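Local coordinates for SusD-like carbohydrate binding protein (Bacteroides vulgatus, PDB 3LEW) that probably binds carbohydrates at the bacterial outer membrane, as a member of the SusD family of nutrient-binding proteins, at residues Y65-R68 with T69-E72; H258-T261 with N262-N266. All coordinates share one frame; numbering follows the deposited sequence.

Interaction 1. Residues Y65-R68 with T69-E72; sequences YGFR and THNE
The carbonyl O of F67 takes two backbone N-H groups of the next turn. N71 N lies 3.1 Å from F67 O, nearly in line with its C=O bond (161° at the oxygen), while H70 N gives F67 O a weaker, bent bond. F67 is thus the N-cap of the short helix 68-71. A water meets the N-H of T69 in the first turn, accepting from T69 N at 3.0 Å and donating to G66 O. With its positive phi, G66 suits the bend before the helix, since a CB here would collide with the carbonyl O of Y65. H70 has CG beside its backbone N (chi1 -50°), which swings the imidazole back toward F67; F67 CD2 sits 3.4 Å above the plane of the H70 imidazole, over its centre, the rings inclined at 49°. H70 NE2 is hydrogen-bonded to T82 OG1. Replacing H70 by alanine is likely to open a gap beside F67 CD2 and to leave the T82 hydroxyl without its imidazole partner. One residue further on, E72 N donates to R68 O. R68 bends at chi3, and in one of two E72 conformers its NH1 meets OE2 in a salt bridge, a doubtful pairing that is probably only partly occupied.

Interaction 2. Residues H258-T261 with N262-N266; sequences HAQT and NDQSN
Q264 and H258 approach from opposite directions, their amide and imidazole planes 15° apart, with Q264 NE2 lying obliquely 3.5 Å from H258 CE1. The glutamine is long enough because its chain is extended, with CG anti to the backbone N (chi1 171°). The same NE2 donates to A259 O at 2.9 Å, the acceptor lying in the Q264 amide plane. Q260 bends at chi2 and brings its own NE2 to A259 O (3.0 Å) from the other face of the carbonyl, so two glutamine amides grip one oxygen. Between them the backbone forms a two-residue hairpin reduced to a single antiparallel bridge: T261 N bonds Q264 O at 3.0 Å, Q264 N returns to T261 O, and a type I turn closes the end. T261 suits the first turn position because OG1, between backbone N and carbonyl carbon, accepts weak bonds from D263 N and Q264 N, an ST motif on this turn. The hairpin leaves strand 254-258, whose last residue, H258, pairs through its backbone with I341 of strand 341-345. Beside it runs helix 19-35, where E35 OE2 receives both H258 NE2 and Q260 NE2, while S268, on the way to helix 271-274, bonds Q260 OE1.

How the interactions relate
Interactions 1 and 2 are separate local structures, one after the other in the chain, with centres 25 Å and nearest atoms about 11 Å apart. Both are partly buried, yet each mixes depth differently. In 65-72 the F67 and H70 rings and N71 face inward, against helix 46-54 and neighbouring loops, while the charged pair lies on the more exposed side. In 258-266 the buried residues H258 and Q260 turn to helix 19-35, and the turn residues N262 and D263 are exposed. The first starts a helix and relies on the first helical hydrogen bonds, ring packing and opposite charges; the second folds the chain back after strand 254-258 in a type I turn and relies on amide side chains, a hydroxyl and backbone pairing.

Interaction 1. Residues Y65-R68 with T69-E72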
ATOM      1  N   TYR A  65       2.434 -10.467 -18.609  1.00 16.83           N
ATOM      2  CA  TYR A  65       2.280 -11.253 -17.393  1.00 16.69           C
ATOM      3  C   TYR A  65       2.164 -10.380 -16.153  1.00 16.36           C
ATOM      4  O   TYR A  65       2.835  -9.343 -16.015  1.00 16.42           O
ATOM      5  CB  TYR A  65       3.491 -12.158 -17.254  1.00 16.99           C
ATOM      6  CG  TYR A  65       3.496 -13.063 -16.060  1.00 15.62           C
ATOM      7  CD1 TYR A  65       2.783 -14.242 -16.082  1.00 17.32           C
ATOM      8  CD2 TYR A  65       4.257 -12.775 -14.947  1.00 15.37           C
ATOM      9  CE1 TYR A  65       2.811 -15.127 -14.980  1.00 18.86           C
ATOM     10  CE2 TYR A  65       4.285 -13.651 -13.869  1.00 13.69           C
ATOM     11  CZ  TYR A  65       3.589 -14.816 -13.908  1.00 16.37           C
ATOM     12  OH  TYR A  65       3.624 -15.686 -12.819  1.00 16.56           O
ATOM     13  N   GLY A  66       1.303 -10.845 -15.236  1.00 16.94           N
ATOM     14  CA  GLY A  66       1.178 -10.209 -13.937  1.00 16.81           C
ATOM     15  C   GLY A  66      -0.186  -9.710 -13.542  1.00 17.55           C
ATOM     16  O   GLY A  66      -0.996 -10.497 -12.964  1.00 18.76           O
ATOM     17  N   PHE A  67      -0.438  -8.412 -13.749  1.00 15.70           N
ATOM     18  CA  PHE A  67      -1.572  -7.739 -13.115  1.00 15.54           C
ATOM     19  C   PHE A  67      -2.679  -7.249 -14.022  1.00 15.96           C
ATOM     20  O   PHE A  67      -3.546  -6.474 -13.575  1.00 14.72           O
ATOM     21  CB  PHE A  67      -1.027  -6.597 -12.267  1.00 14.86           C
ATOM     22  CG  PHE A  67      -0.306  -7.091 -11.032  1.00 14.70           C
ATOM     23  CD1 PHE A  67       1.065  -7.403 -11.074  1.00 13.80           C
ATOM     24  CD2 PHE A  67      -0.988  -7.218  -9.839  1.00 13.99           C
ATOM     25  CE1 PHE A  67       1.735  -7.874  -9.905  1.00 15.07           C
ATOM     26  CE2 PHE A  67      -0.311  -7.643  -8.703  1.00 14.15           C
ATOM     27  CZ  PHE A  67       1.042  -7.967  -8.744  1.00 14.60           C
ATOM     28  N   ARG A  68      -2.719  -7.756 -15.249  1.00 15.79           N
ATOM     29  CA  ARG A  68      -3.782  -7.312 -16.191  1.00 17.10           C
ATOM     30  C   ARG A  68      -5.187  -7.632 -15.628  1.00 16.57           C
ATOM     31  O   ARG A  68      -6.057  -6.793 -15.712  1.00 16.71           O
ATOM     32  CB  ARG A  68      -3.632  -7.911 -17.588  1.00 18.56           C
ATOM     33  CG  ARG A  68      -4.760  -7.411 -18.586  1.00 22.57           C
ATOM     34  CD  ARG A  68      -4.885  -8.291 -19.853  1.00 28.16           C
ATOM     35  NE  ARG A  68      -5.158  -9.695 -19.483  1.00 34.09           N
ATOM     36  CZ  ARG A  68      -6.356 -10.277 -19.441  1.00 39.01           C
ATOM     37  NH1 ARG A  68      -7.457  -9.605 -19.778  1.00 43.42           N
ATOM     38  NH2 ARG A  68      -6.457 -11.554 -19.086  1.00 38.87           N
ATOM     39  N   THR A  69      -5.395  -8.823 -15.059  1.00 15.40           N
ATOM     40  CA  THR A  69      -6.703  -9.196 -14.560  1.00 14.63           C
ATOM     41  C   THR A  69      -7.113  -8.328 -13.344  1.00 14.33           C
ATOM     42  O   THR A  69      -8.275  -8.153 -13.107  1.00 14.37           O
ATOM     43  CB  THR A  69      -6.833 -10.675 -14.235  1.00 15.38           C
ATOM     44  OG1 THR A  69      -5.880 -11.038 -13.217  1.00 16.11           O
ATOM     45  CG2 THR A  69      -6.626 -11.581 -15.517  1.00 15.85           C
ATOM     46  N   HIS A  70      -6.152  -7.823 -12.591  1.00 14.54           N
ATOM     47  CA  HIS A  70      -6.397  -6.899 -11.483  1.00 14.88           C
ATOM     48  C   HIS A  70      -6.914  -5.587 -12.023  1.00 14.31           C
ATOM     49  O   HIS A  70      -7.877  -5.031 -11.465  1.00 15.14           O
ATOM     50  CB  HIS A  70      -5.128  -6.679 -10.585  1.00 14.31           C
ATOM     51  CG  HIS A  70      -4.478  -7.952 -10.144  1.00 14.39           C
ATOM     52  ND1 HIS A  70      -3.932  -8.835 -11.047  1.00 12.96           N
ATOM     53  CD2 HIS A  70      -4.270  -8.495  -8.916  1.00 12.22           C
ATOM     54  CE1 HIS A  70      -3.434  -9.880 -10.394  1.00 13.90           C
ATOM     55  NE2 HIS A  70      -3.612  -9.695  -9.097  1.00 14.19           N
ATOM     56  N   ASN A  71      -6.305  -5.083 -13.112  1.00 14.62           N
ATOM     57  CA  ASN A  71      -6.762  -3.851 -13.736  1.00 14.00           C
ATOM     58  C   ASN A  71      -8.213  -3.995 -14.213  1.00 15.26           C
ATOM     59  O   ASN A  71      -8.954  -3.019 -14.210  1.00 15.85           O
ATOM     60  CB  ASN A  71      -5.793  -3.455 -14.851  1.00 13.79           C
ATOM     61  CG  ASN A  71      -5.858  -1.982 -15.260  1.00 13.15           C
ATOM     62  OD1 ASN A  71      -5.796  -1.689 -16.467  1.00 14.80           O
ATOM     63  ND2 ASN A  71      -5.872  -1.052 -14.287  1.00 13.71           N
ATOM     64  N   GLU A  72      -8.602  -5.201 -14.604  1.00 14.74           N
ATOM     65  CA  GLU A  72      -9.947  -5.549 -15.064  0.50 15.79           C
ATOM     66  C   GLU A  72     -10.963  -5.770 -13.936  1.00 16.08           C
ATOM     67  O   GLU A  72     -12.187  -5.911 -14.198  1.00 16.50           O
ATOM     68  CB  GLU A  72      -9.891  -6.888 -15.796  0.50 16.21           C
ATOM     69  CG  GLU A  72      -9.093  -6.922 -17.041  0.50 20.02           C
ATOM     70  CD  GLU A  72      -9.292  -8.206 -17.795  0.50 21.48           C
ATOM     71  OE1 GLU A  72      -9.380  -9.282 -17.171  0.50 24.09           O
ATOM     72  OE2 GLU A  72      -9.381  -8.143 -19.026  0.50 26.77           O
TER
HETATM   73  O   HOH W   1      -3.401 -10.923 -14.349  1.00 19.80           O

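Interaction 2. Residues H258-T261 with N262-N266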
ATOM      1  N   HIS A 258      11.653  -2.118   2.865  1.00 14.30           N
ATOM      2  CA  HIS A 258      12.311  -3.438   2.810  1.00 14.00           C
ATOM      3  C   HIS A 258      13.513  -3.401   1.844  1.00 14.90           C
ATOM      4  O   HIS A 258      13.353  -3.209   0.632  1.00 15.03           O
ATOM      5  CB  HIS A 258      11.281  -4.495   2.401  1.00 15.18           C
ATOM      6  CG  HIS A 258      11.806  -5.888   2.291  1.00 16.89           C
ATOM      7  ND1 HIS A 258      12.354  -6.563   3.354  1.00 17.58           N
ATOM      8  CD2 HIS A 258      11.826  -6.747   1.242  1.00 17.79           C
ATOM      9  CE1 HIS A 258      12.716  -7.776   2.953  1.00 16.30           C
ATOM     10  NE2 HIS A 258      12.392  -7.918   1.684  1.00 16.91           N
ATOM     11  N   ALA A 259      14.709  -3.589   2.370  1.00 14.72           N
ATOM     12  CA  ALA A 259      15.937  -3.534   1.550  1.00 14.34           C
ATOM     13  C   ALA A 259      16.093  -4.825   0.744  1.00 15.16           C
ATOM     14  O   ALA A 259      15.547  -5.885   1.095  1.00 15.07           O
ATOM     15  CB  ALA A 259      17.177  -3.337   2.426  1.00 15.39           C
ATOM     16  N   GLN A 260      16.855  -4.702  -0.334  1.00 13.89           N
ATOM     17  CA  GLN A 260      17.137  -5.801  -1.267  1.00 13.90           C
ATOM     18  C   GLN A 260      18.612  -5.933  -1.566  1.00 14.78           C
ATOM     19  O   GLN A 260      19.318  -4.922  -1.756  1.00 13.80           O
ATOM     20  CB  GLN A 260      16.333  -5.572  -2.534  1.00 12.90           C
ATOM     21  CG  GLN A 260      14.839  -5.722  -2.272  1.00 14.26           C
ATOM     22  CD  GLN A 260      14.447  -7.144  -2.165  1.00 13.80           C
ATOM     23  OE1 GLN A 260      14.403  -7.806  -3.199  1.00 14.12           O
ATOM     24  NE2 GLN A 260      14.123  -7.645  -0.937  1.00 13.24           N
ATOM     25  N   THR A 261      19.087  -7.182  -1.579  1.00 14.51           N
ATOM     26  CA  THR A 261      20.471  -7.491  -1.838  1.00 15.53           C
ATOM     27  C   THR A 261      20.493  -8.780  -2.624  1.00 16.40           C
ATOM     28  O   THR A 261      19.479  -9.446  -2.751  1.00 15.89           O
ATOM     29  CB  THR A 261      21.272  -7.741  -0.526  1.00 16.89           C
ATOM     30  OG1 THR A 261      20.770  -8.947   0.089  1.00 14.71           O
ATOM     31  CG2 THR A 261      21.097  -6.582   0.442  1.00 16.90           C
ATOM     32  N   ASN A 262      21.656  -9.170  -3.124  1.00 18.77           N
ATOM     33  CA  ASN A 262      21.737 -10.396  -3.919  1.00 20.78           C
ATOM     34  C   ASN A 262      21.278 -11.615  -3.134  1.00 21.35           C
ATOM     35  O   ASN A 262      20.705 -12.531  -3.730  1.00 23.92           O
ATOM     36  CB  ASN A 262      23.134 -10.614  -4.466  1.00 21.49           C
ATOM     37  CG  ASN A 262      23.169 -11.680  -5.580  1.00 24.27           C
ATOM     38  OD1 ASN A 262      22.329 -11.703  -6.517  1.00 23.72           O
ATOM     39  ND2 ASN A 262      24.135 -12.561  -5.473  1.00 25.81           N
ATOM     40  N   ASP A 263      21.449 -11.603  -1.806  1.00 20.83           N
ATOM     41  CA  ASP A 263      21.039 -12.645  -0.864  0.50 21.14           C
ATOM     42  C   ASP A 263      19.545 -12.628  -0.534  1.00 20.74           C
ATOM     43  O   ASP A 263      18.974 -13.591  -0.036  1.00 22.05           O
ATOM     44  CB  ASP A 263      21.789 -12.406   0.457  0.50 21.05           C
ATOM     45  CG  ASP A 263      23.230 -11.941   0.236  0.50 22.83           C
ATOM     46  OD1 ASP A 263      24.044 -12.760  -0.236  0.50 22.94           O
ATOM     47  OD2 ASP A 263      23.546 -10.762   0.533  0.50 26.11           O
ATOM     48  N   GLN A 264      18.927 -11.476  -0.712  1.00 18.78           N
ATOM     49  CA  GLN A 264      17.536 -11.270  -0.326  1.00 17.53           C
ATOM     50  C   GLN A 264      16.909 -10.415  -1.437  1.00 15.97           C
ATOM     51  O   GLN A 264      16.844  -9.188  -1.321  1.00 14.59           O
ATOM     52  CB  GLN A 264      17.504 -10.569   1.036  1.00 18.04           C
ATOM     53  CG  GLN A 264      16.162 -10.061   1.532  1.00 21.10           C
ATOM     54  CD  GLN A 264      16.306  -9.395   2.887  1.00 23.07           C
ATOM     55  OE1 GLN A 264      16.582 -10.073   3.878  1.00 23.27           O
ATOM     56  NE2 GLN A 264      16.183  -8.068   2.931  1.00 21.66           N
ATOM     57  N   SER A 265      16.496 -11.072  -2.509  1.00 14.81           N
ATOM     58  CA  SER A 265      16.153 -10.385  -3.766  1.00 14.79           C
ATOM     59  C   SER A 265      14.795 -10.738  -4.366  1.00 14.87           C
ATOM     60  O   SER A 265      14.485 -10.266  -5.479  1.00 14.75           O
ATOM     61  CB  SER A 265      17.220 -10.637  -4.819  1.00 15.91           C
ATOM     62  OG  SER A 265      17.291 -12.009  -5.138  1.00 17.55           O
ATOM     63  N   ASN A 266      13.969 -11.497  -3.663  1.00 13.12           N
ATOM     64  CA  ASN A 266      12.673 -11.858  -4.253  1.00 13.61           C
ATOM     65  C   ASN A 266      11.752 -10.673  -4.424  1.00 13.28           C
ATOM     66  O   ASN A 266      11.087 -10.551  -5.478  1.00 14.07           O
ATOM     67  CB  ASN A 266      11.943 -12.920  -3.433  1.00 13.88           C
ATOM     68  CG  ASN A 266      12.647 -14.267  -3.371  1.00 17.01           C
ATOM     69  OD1 ASN A 266      13.653 -14.527  -4.030  1.00 16.92           O
ATOM     70  ND2 ASN A 266      12.064 -15.176  -2.553  1.00 15.24           N
TER